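PDB 2BJF: bile salt hydrolase/transferase from Clostridium perfringens, which hydrolyses the amide bond of glycine- and taurine-conjugated bile salts, releasing the free bile acid and the amino acid. Local coordinates for residues I30-R35 / N305-D310; A53-G58 / N300-N305; F67-N72 / S280-E285. All coordinates share one frame; numbering follows the deposited sequence.

Contact 1 of 3, residues I30-R35 / N305-D310; sequences IIFIPR and NKENLD
Arg-35 makes two polar bonds to the 305-310 segment, one through its backbone and one through its guanidinium. Arg-35 N donates to Leu-309 O at 2.8 Å, with an N-H...O angle of 161°. Further out, Arg-35 NH1 forms a salt bridge with Asp-310 OD1 at 3.0 Å, the oxygen close to the guanidinium plane, the nitrogen above the carboxylate plane, and the two planes 55° apart. The chain is extended from CG to NE, and the guanidinium beyond lies over Leu-309, whose CB sits over the centre of one face and whose CD1 touches NH2. Glu-73 takes NH2 in a second salt bridge, so carboxylates grip both terminal nitrogens of the guanidinium. Asn-308 OD1 accepts from the Asp-310 amide in an Asx turn.

Phe-32 supplies the apolar half. CG stands anti to the backbone N (chi1 171°), and the ring beyond it lies against the loop: Glu-307 CB lies over one face in a CH-pi contact, 3.9 Å from the centroid of the Phe-32 ring, while Leu-309 CD2 and Asn-308 O lie at the edge. Pro-34 CB rests against Leu-309 O at 3.6 Å. The carboxylate of Glu-307 leads away from the ring to Tyr-317 and to Asn-329 of the second subunit. The contact thus lays the loop joining strands 300-303 and 315-318 against the end of strand 29-33, which pairs antiparallel with both 54-61 and 315-318.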
loop_
_atom_site.group_PDB
_atom_site.type_symbol
_atom_site.label_atom_id
_atom_site.label_comp_id
_atom_site.label_asym_id
_atom_site.label_seq_id
_atom_site.Cartn_x
_atom_site.Cartn_y
_atom_site.Cartn_z
ATOM N N ILE A 30 19.213 -2.824 -34.358
ATOM C CA ILE A 30 18.177 -2.011 -34.973
ATOM C C ILE A 30 18.154 -2.365 -36.459
ATOM O O ILE A 30 19.154 -2.198 -37.164
ATOM C CB ILE A 30 18.390 -0.494 -34.740
ATOM C CG1 ILE A 30 18.426 -0.167 -33.240
ATOM C CG2 ILE A 30 17.276 0.306 -35.399
ATOM C CD1 ILE A 30 19.787 -0.355 -32.579
ATOM N N ILE A 31 17.012 -2.874 -36.911
ATOM C CA ILE A 31 16.876 -3.443 -38.252
ATOM C C ILE A 31 16.037 -2.553 -39.162
ATOM O O ILE A 31 14.918 -2.166 -38.811
ATOM C CB ILE A 31 16.251 -4.866 -38.197
ATOM C CG1 ILE A 31 17.094 -5.795 -37.315
ATOM C CG2 ILE A 31 16.084 -5.455 -39.601
ATOM C CD1 ILE A 31 16.414 -7.111 -36.981
ATOM N N PHE A 32 16.593 -2.233 -40.329
ATOM C CA PHE A 32 15.875 -1.521 -41.380
ATOM C C PHE A 32 15.582 -2.463 -42.542
ATOM O O PHE A 32 16.485 -3.132 -43.052
ATOM C CB PHE A 32 16.683 -0.312 -41.875
ATOM C CG PHE A 32 16.101 0.350 -43.099
ATOM C CD1 PHE A 32 15.043 1.248 -42.984
ATOM C CD2 PHE A 32 16.610 0.073 -44.368
ATOM C CE1 PHE A 32 14.498 1.861 -44.110
ATOM C CE2 PHE A 32 16.069 0.679 -45.502
ATOM C CZ PHE A 32 15.012 1.575 -45.372
ATOM N N ILE A 33 14.315 -2.509 -42.950
ATOM C CA ILE A 33 13.900 -3.282 -44.119
ATOM C C ILE A 33 13.246 -2.342 -45.133
ATOM O O ILE A 33 12.267 -1.669 -44.806
ATOM C CB ILE A 33 12.913 -4.427 -43.754
ATOM C CG1 ILE A 33 13.444 -5.259 -42.578
ATOM C CG2 ILE A 33 12.652 -5.314 -44.971
ATOM C CD1 ILE A 33 12.450 -6.282 -42.036
ATOM N N PRO A 34 13.790 -2.285 -46.365
ATOM C CA PRO A 34 13.227 -1.416 -47.401
ATOM C C PRO A 34 11.919 -1.961 -47.978
ATOM O O PRO A 34 11.506 -3.073 -47.637
ATOM C CB PRO A 34 14.321 -1.403 -48.473
ATOM C CG PRO A 34 15.010 -2.710 -48.317
ATOM C CD PRO A 34 14.968 -3.029 -46.848
ATOM N N ARG A 35 11.282 -1.172 -48.843
ATOM C CA ARG A 35 10.070 -1.589 -49.552
ATOM C C ARG A 35 10.361 -2.761 -50.481
ATOM O O ARG A 35 11.496 -2.923 -50.945
ATOM C CB ARG A 35 9.521 -0.441 -50.404
ATOM C CG ARG A 35 9.109 0.808 -49.654
ATOM C CD ARG A 35 9.082 1.981 -50.620
ATOM N NE ARG A 35 8.671 3.232 -49.990
ATOM C CZ ARG A 35 8.842 4.437 -50.529
ATOM N NH1 ARG A 35 9.428 4.568 -51.713
ATOM N NH2 ARG A 35 8.429 5.517 -49.878
ATOM N N ASN A 305 14.240 7.627 -42.720
ATOM C CA ASN A 305 14.073 8.450 -43.918
ATOM C C ASN A 305 15.390 8.902 -44.549
ATOM O O ASN A 305 15.407 9.422 -45.669
ATOM C CB ASN A 305 13.159 9.641 -43.624
ATOM C CG ASN A 305 11.711 9.227 -43.454
ATOM O OD1 ASN A 305 11.091 8.695 -44.380
ATOM N ND2 ASN A 305 11.162 9.468 -42.270
ATOM N N LYS A 306 16.488 8.697 -43.826
ATOM C CA LYS A 306 17.823 8.943 -44.365
ATOM C C LYS A 306 18.302 7.752 -45.194
ATOM O O LYS A 306 19.173 7.898 -46.049
ATOM C CB LYS A 306 18.813 9.266 -43.244
ATOM C CG LYS A 306 18.513 10.581 -42.531
ATOM C CD LYS A 306 19.621 10.987 -41.580
ATOM C CE LYS A 306 20.742 11.731 -42.299
ATOM N NZ LYS A 306 21.862 12.037 -41.373
ATOM N N GLU A 307 17.720 6.581 -44.939
ATOM C CA GLU A 307 18.032 5.372 -45.702
ATOM C C GLU A 307 17.253 5.326 -47.015
ATOM O O GLU A 307 16.286 6.069 -47.201
ATOM C CB GLU A 307 17.735 4.114 -44.872
ATOM C CG GLU A 307 18.458 4.036 -43.523
ATOM C CD GLU A 307 19.977 4.001 -43.642
ATOM O OE1 GLU A 307 20.502 3.414 -44.615
ATOM O OE2 GLU A 307 20.649 4.560 -42.750
ATOM N N ASN A 308 17.684 4.457 -47.927
ATOM C CA ASN A 308 16.955 4.244 -49.172
ATOM C C ASN A 308 15.765 3.324 -48.944
ATOM O O ASN A 308 15.928 2.117 -48.744
ATOM C CB ASN A 308 17.869 3.678 -50.265
ATOM C CG ASN A 308 17.250 3.772 -51.656
ATOM O OD1 ASN A 308 16.105 4.201 -51.818
ATOM N ND2 ASN A 308 18.012 3.371 -52.668
ATOM N N LEU A 309 14.568 3.903 -48.976
ATOM C CA LEU A 309 13.338 3.130 -48.812
ATOM C C LEU A 309 13.100 2.203 -50.005
ATOM O O LEU A 309 12.373 1.217 -49.892
ATOM C CB LEU A 309 12.129 4.047 -48.582
ATOM C CG LEU A 309 12.180 5.088 -47.452
ATOM C CD1 LEU A 309 10.816 5.745 -47.282
ATOM C CD2 LEU A 309 12.658 4.509 -46.119
ATOM N N ASP A 310 13.727 2.527 -51.137
ATOM C CA ASP A 310 13.672 1.695 -52.340
ATOM C C ASP A 310 14.913 0.805 -52.480
ATOM O O ASP A 310 15.227 0.331 -53.577
ATOM C CB ASP A 310 13.508 2.569 -53.591
ATOM C CG ASP A 310 12.182 3.312 -53.622
ATOM O OD1 ASP A 310 11.141 2.714 -53.272
ATOM O OD2 ASP A 310 12.183 4.498 -54.014
#

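Contact 2 of 3, residues A53-G58 / N300-N305; sequences AVLGMG and NAIDMN
Leu-55 projects from its strand as the main bump, and Ile-302 and Met-304 form the hollow that receives it. Its CG stands anti to the backbone N (chi1 -179°), and from there Leu-55 CD2 drops between the two residues, 3.7 Å from Met-304 CB and 3.9 Å from Ile-302 CG2. At the floor of this hollow Leu-55 CD2 touches the backbone, 3.4 Å from Ile-302 O. Leu-55 crosses Ile-302 at about a right angle, whereas Met-304 slides past it in the opposite direction.

Met-304 returns the fit. Its chain bends at chi3 (-62°), bringing the terminal methyl against the start of the other segment: Met-304 CE lies 3.4 Å from Ala-53 O and 3.9 Å from Ala-53 CB. No hydrogen bond crosses between the segments; side chains pack on side chains and on backbone carbonyls.

The interlocking brings two sheets face to face, as in the layered core of N-terminal nucleophile hydrolases. Strand 54-61 pairs with 29-33 on one side and with 64-67 and 70-72 on the other. Strand 300-303 pairs with 288-293, whose Tyr-289 packs on Leu-55; on its other edge, Asn-300 and Ala-301 pair in parallel with a strand of the second subunit.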
loop_
_atom_site.group_PDB
_atom_site.type_symbol
_atom_site.label_atom_id
_atom_site.label_comp_id
_atom_site.label_asym_id
_atom_site.label_seq_id
_atom_site.Cartn_x
_atom_site.Cartn_y
_atom_site.Cartn_z
ATOM N N ALA A 53 8.417 0.309 -45.914
ATOM C CA ALA A 53 9.717 0.194 -45.256
ATOM C C ALA A 53 9.537 0.174 -43.741
ATOM O O ALA A 53 8.646 0.836 -43.214
ATOM C CB ALA A 53 10.626 1.336 -45.670
ATOM N N VAL A 54 10.389 -0.586 -43.056
ATOM C CA VAL A 54 10.259 -0.833 -41.617
ATOM C C VAL A 54 11.568 -0.525 -40.887
ATOM O O VAL A 54 12.652 -0.809 -41.400
ATOM C CB VAL A 54 9.840 -2.309 -41.341
ATOM C CG1 VAL A 54 9.781 -2.605 -39.847
ATOM C CG2 VAL A 54 8.494 -2.625 -41.994
ATOM N N LEU A 55 11.457 0.059 -39.693
ATOM C CA LEU A 55 12.603 0.263 -38.806
ATOM C C LEU A 55 12.228 -0.059 -37.364
ATOM O O LEU A 55 11.210 0.419 -36.861
ATOM C CB LEU A 55 13.127 1.701 -38.899
ATOM C CG LEU A 55 14.355 2.043 -38.041
ATOM C CD1 LEU A 55 15.610 1.366 -38.579
ATOM C CD2 LEU A 55 14.561 3.549 -37.947
ATOM N N GLY A 56 13.054 -0.869 -36.705
ATOM C CA GLY A 56 12.836 -1.188 -35.295
ATOM C C GLY A 56 13.867 -2.112 -34.682
ATOM O O GLY A 56 14.795 -2.562 -35.355
ATOM N N MET A 57 13.704 -2.386 -33.390
ATOM C CA MET A 57 14.576 -3.317 -32.685
ATOM C C MET A 57 14.116 -4.745 -32.925
ATOM O O MET A 57 12.929 -5.054 -32.812
ATOM C CB MET A 57 14.586 -3.025 -31.182
ATOM C CG MET A 57 15.714 -3.718 -30.418
ATOM S SD MET A 57 17.321 -2.930 -30.659
ATOM C CE MET A 57 17.153 -1.493 -29.599
ATOM N N GLY A 58 15.061 -5.615 -33.255
ATOM C CA GLY A 58 14.759 -7.025 -33.436
ATOM C C GLY A 58 16.016 -7.853 -33.560
ATOM O O GLY A 58 17.103 -7.410 -33.191
ATOM N N ASN A 300 20.350 7.390 -28.558
ATOM C CA ASN A 300 20.830 7.236 -29.929
ATOM C C ASN A 300 19.670 7.349 -30.908
ATOM O O ASN A 300 18.562 6.908 -30.607
ATOM C CB ASN A 300 21.508 5.878 -30.109
ATOM C CG ASN A 300 22.551 5.604 -29.050
ATOM O OD1 ASN A 300 23.629 6.191 -29.058
ATOM N ND2 ASN A 300 22.232 4.704 -28.129
ATOM N N ALA A 301 19.931 7.931 -32.074
ATOM C CA ALA A 301 18.889 8.161 -33.073
ATOM C C ALA A 301 19.223 7.525 -34.416
ATOM O O ALA A 301 20.324 7.699 -34.939
ATOM C CB ALA A 301 18.643 9.654 -33.245
ATOM N N ILE A 302 18.263 6.779 -34.957
ATOM C CA ILE A 302 18.356 6.231 -36.309
ATOM C C ILE A 302 17.136 6.698 -37.096
ATOM O O ILE A 302 15.996 6.403 -36.728
ATOM C CB ILE A 302 18.473 4.684 -36.305
ATOM C CG1 ILE A 302 19.793 4.260 -35.656
ATOM C CG2 ILE A 302 18.389 4.124 -37.729
ATOM C CD1 ILE A 302 19.745 2.941 -34.926
ATOM N N ASP A 303 17.392 7.445 -38.167
ATOM C CA ASP A 303 16.348 8.030 -39.001
ATOM C C ASP A 303 16.153 7.160 -40.239
ATOM O O ASP A 303 17.035 7.085 -41.099
ATOM C CB ASP A 303 16.747 9.462 -39.392
ATOM C CG ASP A 303 15.635 10.226 -40.107
ATOM O OD1 ASP A 303 14.677 9.606 -40.619
ATOM O OD2 ASP A 303 15.733 11.472 -40.163
ATOM N N MET A 304 14.998 6.502 -40.325
ATOM C CA MET A 304 14.711 5.606 -41.450
ATOM C C MET A 304 14.622 6.353 -42.783
ATOM O O MET A 304 14.908 5.786 -43.840
ATOM C CB MET A 304 13.443 4.778 -41.197
ATOM C CG MET A 304 12.123 5.519 -41.397
ATOM S SD MET A 304 10.675 4.516 -41.006
ATOM C CE MET A 304 10.828 3.194 -42.203
ATOM N N ASN A 305 14.240 7.627 -42.720
ATOM C CA ASN A 305 14.073 8.450 -43.918
ATOM C C ASN A 305 15.390 8.902 -44.549
ATOM O O ASN A 305 15.407 9.422 -45.669
ATOM C CB ASN A 305 13.159 9.641 -43.624
ATOM C CG ASN A 305 11.711 9.227 -43.454
ATOM O OD1 ASN A 305 11.091 8.695 -44.380
ATOM N ND2 ASN A 305 11.162 9.468 -42.270
#

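Contact 3 of 3, residues F67-N72 / S280-E285; sequences FADGMN and SCMCLE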
loop_
_atom_site.group_PDB
_atom_site.type_symbol
_atom_site.label_atom_id
_atom_site.label_comp_id
_atom_site.label_asym_id
_atom_site.label_seq_id
_atom_site.Cartn_x
_atom_site.Cartn_y
_atom_site.Cartn_z
ATOM N N PHE A 67 10.812 -8.951 -34.818
ATOM C CA PHE A 67 10.886 -7.659 -34.126
ATOM C C PHE A 67 10.343 -7.643 -32.701
ATOM O O PHE A 67 9.411 -8.378 -32.366
ATOM C CB PHE A 67 10.176 -6.580 -34.947
ATOM C CG PHE A 67 10.928 -6.163 -36.176
ATOM C CD1 PHE A 67 11.755 -5.044 -36.152
ATOM C CD2 PHE A 67 10.813 -6.886 -37.358
ATOM C CE1 PHE A 67 12.458 -4.652 -37.286
ATOM C CE2 PHE A 67 11.514 -6.505 -38.498
ATOM C CZ PHE A 67 12.337 -5.384 -38.462
ATOM N N ALA A 68 10.937 -6.781 -31.878
ATOM C CA ALA A 68 10.460 -6.513 -30.523
ATOM C C ALA A 68 9.563 -5.276 -30.509
ATOM O O ALA A 68 8.556 -5.232 -29.798
ATOM C CB ALA A 68 11.633 -6.325 -29.584
ATOM N N ASP A 69 9.954 -4.270 -31.290
ATOM C CA ASP A 69 9.166 -3.054 -31.497
ATOM C C ASP A 69 9.704 -2.308 -32.709
ATOM O O ASP A 69 10.892 -2.392 -33.022
ATOM C CB ASP A 69 9.164 -2.142 -30.261
ATOM C CG ASP A 69 10.555 -1.878 -29.718
ATOM O OD1 ASP A 69 11.058 -2.726 -28.955
ATOM O OD2 ASP A 69 11.134 -0.820 -30.044
ATOM N N GLY A 70 8.824 -1.584 -33.390
ATOM C CA GLY A 70 9.220 -0.849 -34.582
ATOM C C GLY A 70 8.119 0.002 -35.173
ATOM O O GLY A 70 7.015 0.080 -34.633
ATOM N N MET A 71 8.435 0.645 -36.291
ATOM C CA MET A 71 7.470 1.456 -37.018
ATOM C C MET A 71 7.689 1.308 -38.516
ATOM O O MET A 71 8.718 0.783 -38.950
ATOM C CB MET A 71 7.598 2.929 -36.621
ATOM C CG MET A 71 8.940 3.538 -36.977
ATOM S SD MET A 71 9.106 5.253 -36.485
ATOM C CE MET A 71 10.857 5.257 -36.163
ATOM N N ASN A 72 6.719 1.767 -39.301
ATOM C CA ASN A 72 6.916 1.878 -40.743
ATOM C C ASN A 72 6.978 3.333 -41.220
ATOM O O ASN A 72 6.807 4.269 -40.432
ATOM C CB ASN A 72 5.887 1.039 -41.526
ATOM C CG ASN A 72 4.462 1.561 -41.405
ATOM O OD1 ASN A 72 4.223 2.749 -41.184
ATOM N ND2 ASN A 72 3.500 0.660 -41.576
ATOM N N SER A 280 13.011 2.453 -25.860
ATOM C CA SER A 280 12.869 2.991 -27.207
ATOM C C SER A 280 11.746 4.019 -27.272
ATOM O O SER A 280 10.753 3.919 -26.549
ATOM C CB SER A 280 12.628 1.870 -28.221
ATOM O OG SER A 280 11.358 1.270 -28.047
ATOM N N CYS A 281 11.926 5.013 -28.135
ATOM C CA CYS A 281 10.926 6.042 -28.372
ATOM C C CYS A 281 10.953 6.409 -29.845
ATOM O O CYS A 281 11.942 6.949 -30.339
ATOM C CB CYS A 281 11.202 7.278 -27.514
ATOM S SG CYS A 281 10.047 8.642 -27.789
ATOM N N MET A 282 9.864 6.103 -30.539
ATOM C CA MET A 282 9.755 6.374 -31.966
ATOM C C MET A 282 8.947 7.637 -32.205
ATOM O O MET A 282 7.820 7.759 -31.723
ATOM C CB MET A 282 9.089 5.191 -32.677
ATOM C CG MET A 282 9.919 3.920 -32.673
ATOM S SD MET A 282 8.973 2.453 -33.116
ATOM C CE MET A 282 8.367 1.931 -31.513
ATOM N N CYS A 283 9.529 8.584 -32.935
ATOM C CA CYS A 283 8.766 9.727 -33.413
ATOM C C CYS A 283 8.133 9.320 -34.733
ATOM O O CYS A 283 8.795 9.288 -35.775
ATOM C CB CYS A 283 9.640 10.968 -33.581
ATOM S SG CYS A 283 8.688 12.408 -34.100
ATOM N N LEU A 284 6.845 8.999 -34.670
ATOM C CA LEU A 284 6.144 8.352 -35.779
ATOM C C LEU A 284 6.084 9.181 -37.068
ATOM O O LEU A 284 6.266 8.635 -38.158
ATOM C CB LEU A 284 4.746 7.897 -35.339
ATOM C CG LEU A 284 4.682 6.864 -34.204
ATOM C CD1 LEU A 284 3.254 6.694 -33.716
ATOM C CD2 LEU A 284 5.276 5.518 -34.618
ATOM N N GLU A 285 5.841 10.485 -36.943
ATOM C CA GLU A 285 5.802 11.381 -38.109
ATOM C C GLU A 285 7.150 11.467 -38.820
ATOM O O GLU A 285 7.211 11.477 -40.053
ATOM C CB GLU A 285 5.350 12.790 -37.709
ATOM C CG GLU A 285 3.851 12.947 -37.479
ATOM C CD GLU A 285 3.417 12.632 -36.056
ATOM O OE1 GLU A 285 4.243 12.146 -35.253
ATOM O OE2 GLU A 285 2.234 12.876 -35.739
HETATM O O HOH W 1 7.568 6.938 -39.924
#
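Asp-69 and Ser-280 make the direct polar link of this contact: Ser-280 OG donates to Asp-69 OD2 over 2.9 Å, approaching from well above the carboxylate plane (58° out of it). Ser-280 OG stands between the backbone N and the carbonyl carbon (chi1 69°), which turns it toward Asp-69. Beside this bond the two segments meet through methionines. Met-282 reaches across with its sulfur on the backbone of the opposite strand, Met-282 SD lying 3.3 Å from Gly-70 C, and its methyl lies near the same glycine. Met-71 comes the other way, and the two side chains slide past each other in opposite directions. Met-71 CB is 3.8 Å from Met-282 SD, while Met-71 CE lies 3.9 Å from Met-282 CG. Leu-284 CD2 also reaches Met-71 CB, at 4.0 Å. A water lies 2.8 Å from both Asn-72 O and Leu-284 O and links the two backbones.

The second shell holds the buried Asp-69 carboxylate in place. OD1 forms a salt bridge with Arg-18, a deoxycholate-binding residue, and accepts from the Tyr-278 hydroxyl; OD2 is also hydrogen-bonded to Tyr-289. The salt bridge would orient Arg-18 beside the bile-acid pocket, which Ala-68 lines.

Strand 70-72 lies between 54-61 and 77-82 in one sheet. Facing it at an axis distance of 8.2 Å, and running nearly parallel at 12°, is the 280-283 part of strand 275-283, flanked in the other sheet by 14-22 and 288-293 and covered behind Cys-281 by helix 249-257.

In the fold
The three contacts follow one another from the interior toward the surface of the subunit. Contact 3 lies about 9 Å from the chain centre, contact 2 about 15 Å and contact 1 about 21 Å. Their centres are about 7 Å apart for contacts 2 and 3, and about 8 Å for contacts 1 and 2. Along the chain the pairings are concentric, contact 3 innermost and contact 1 outermost. Neighbouring strands 29-33, 54-61 and 70-72 carry their first segments in one sheet; contacts 2 and 3 face the second sheet, and contact 1 the loop beyond it. The series thus runs from the bile-acid pocket to the subunit interface, within the one choloylglycine hydrolase fold.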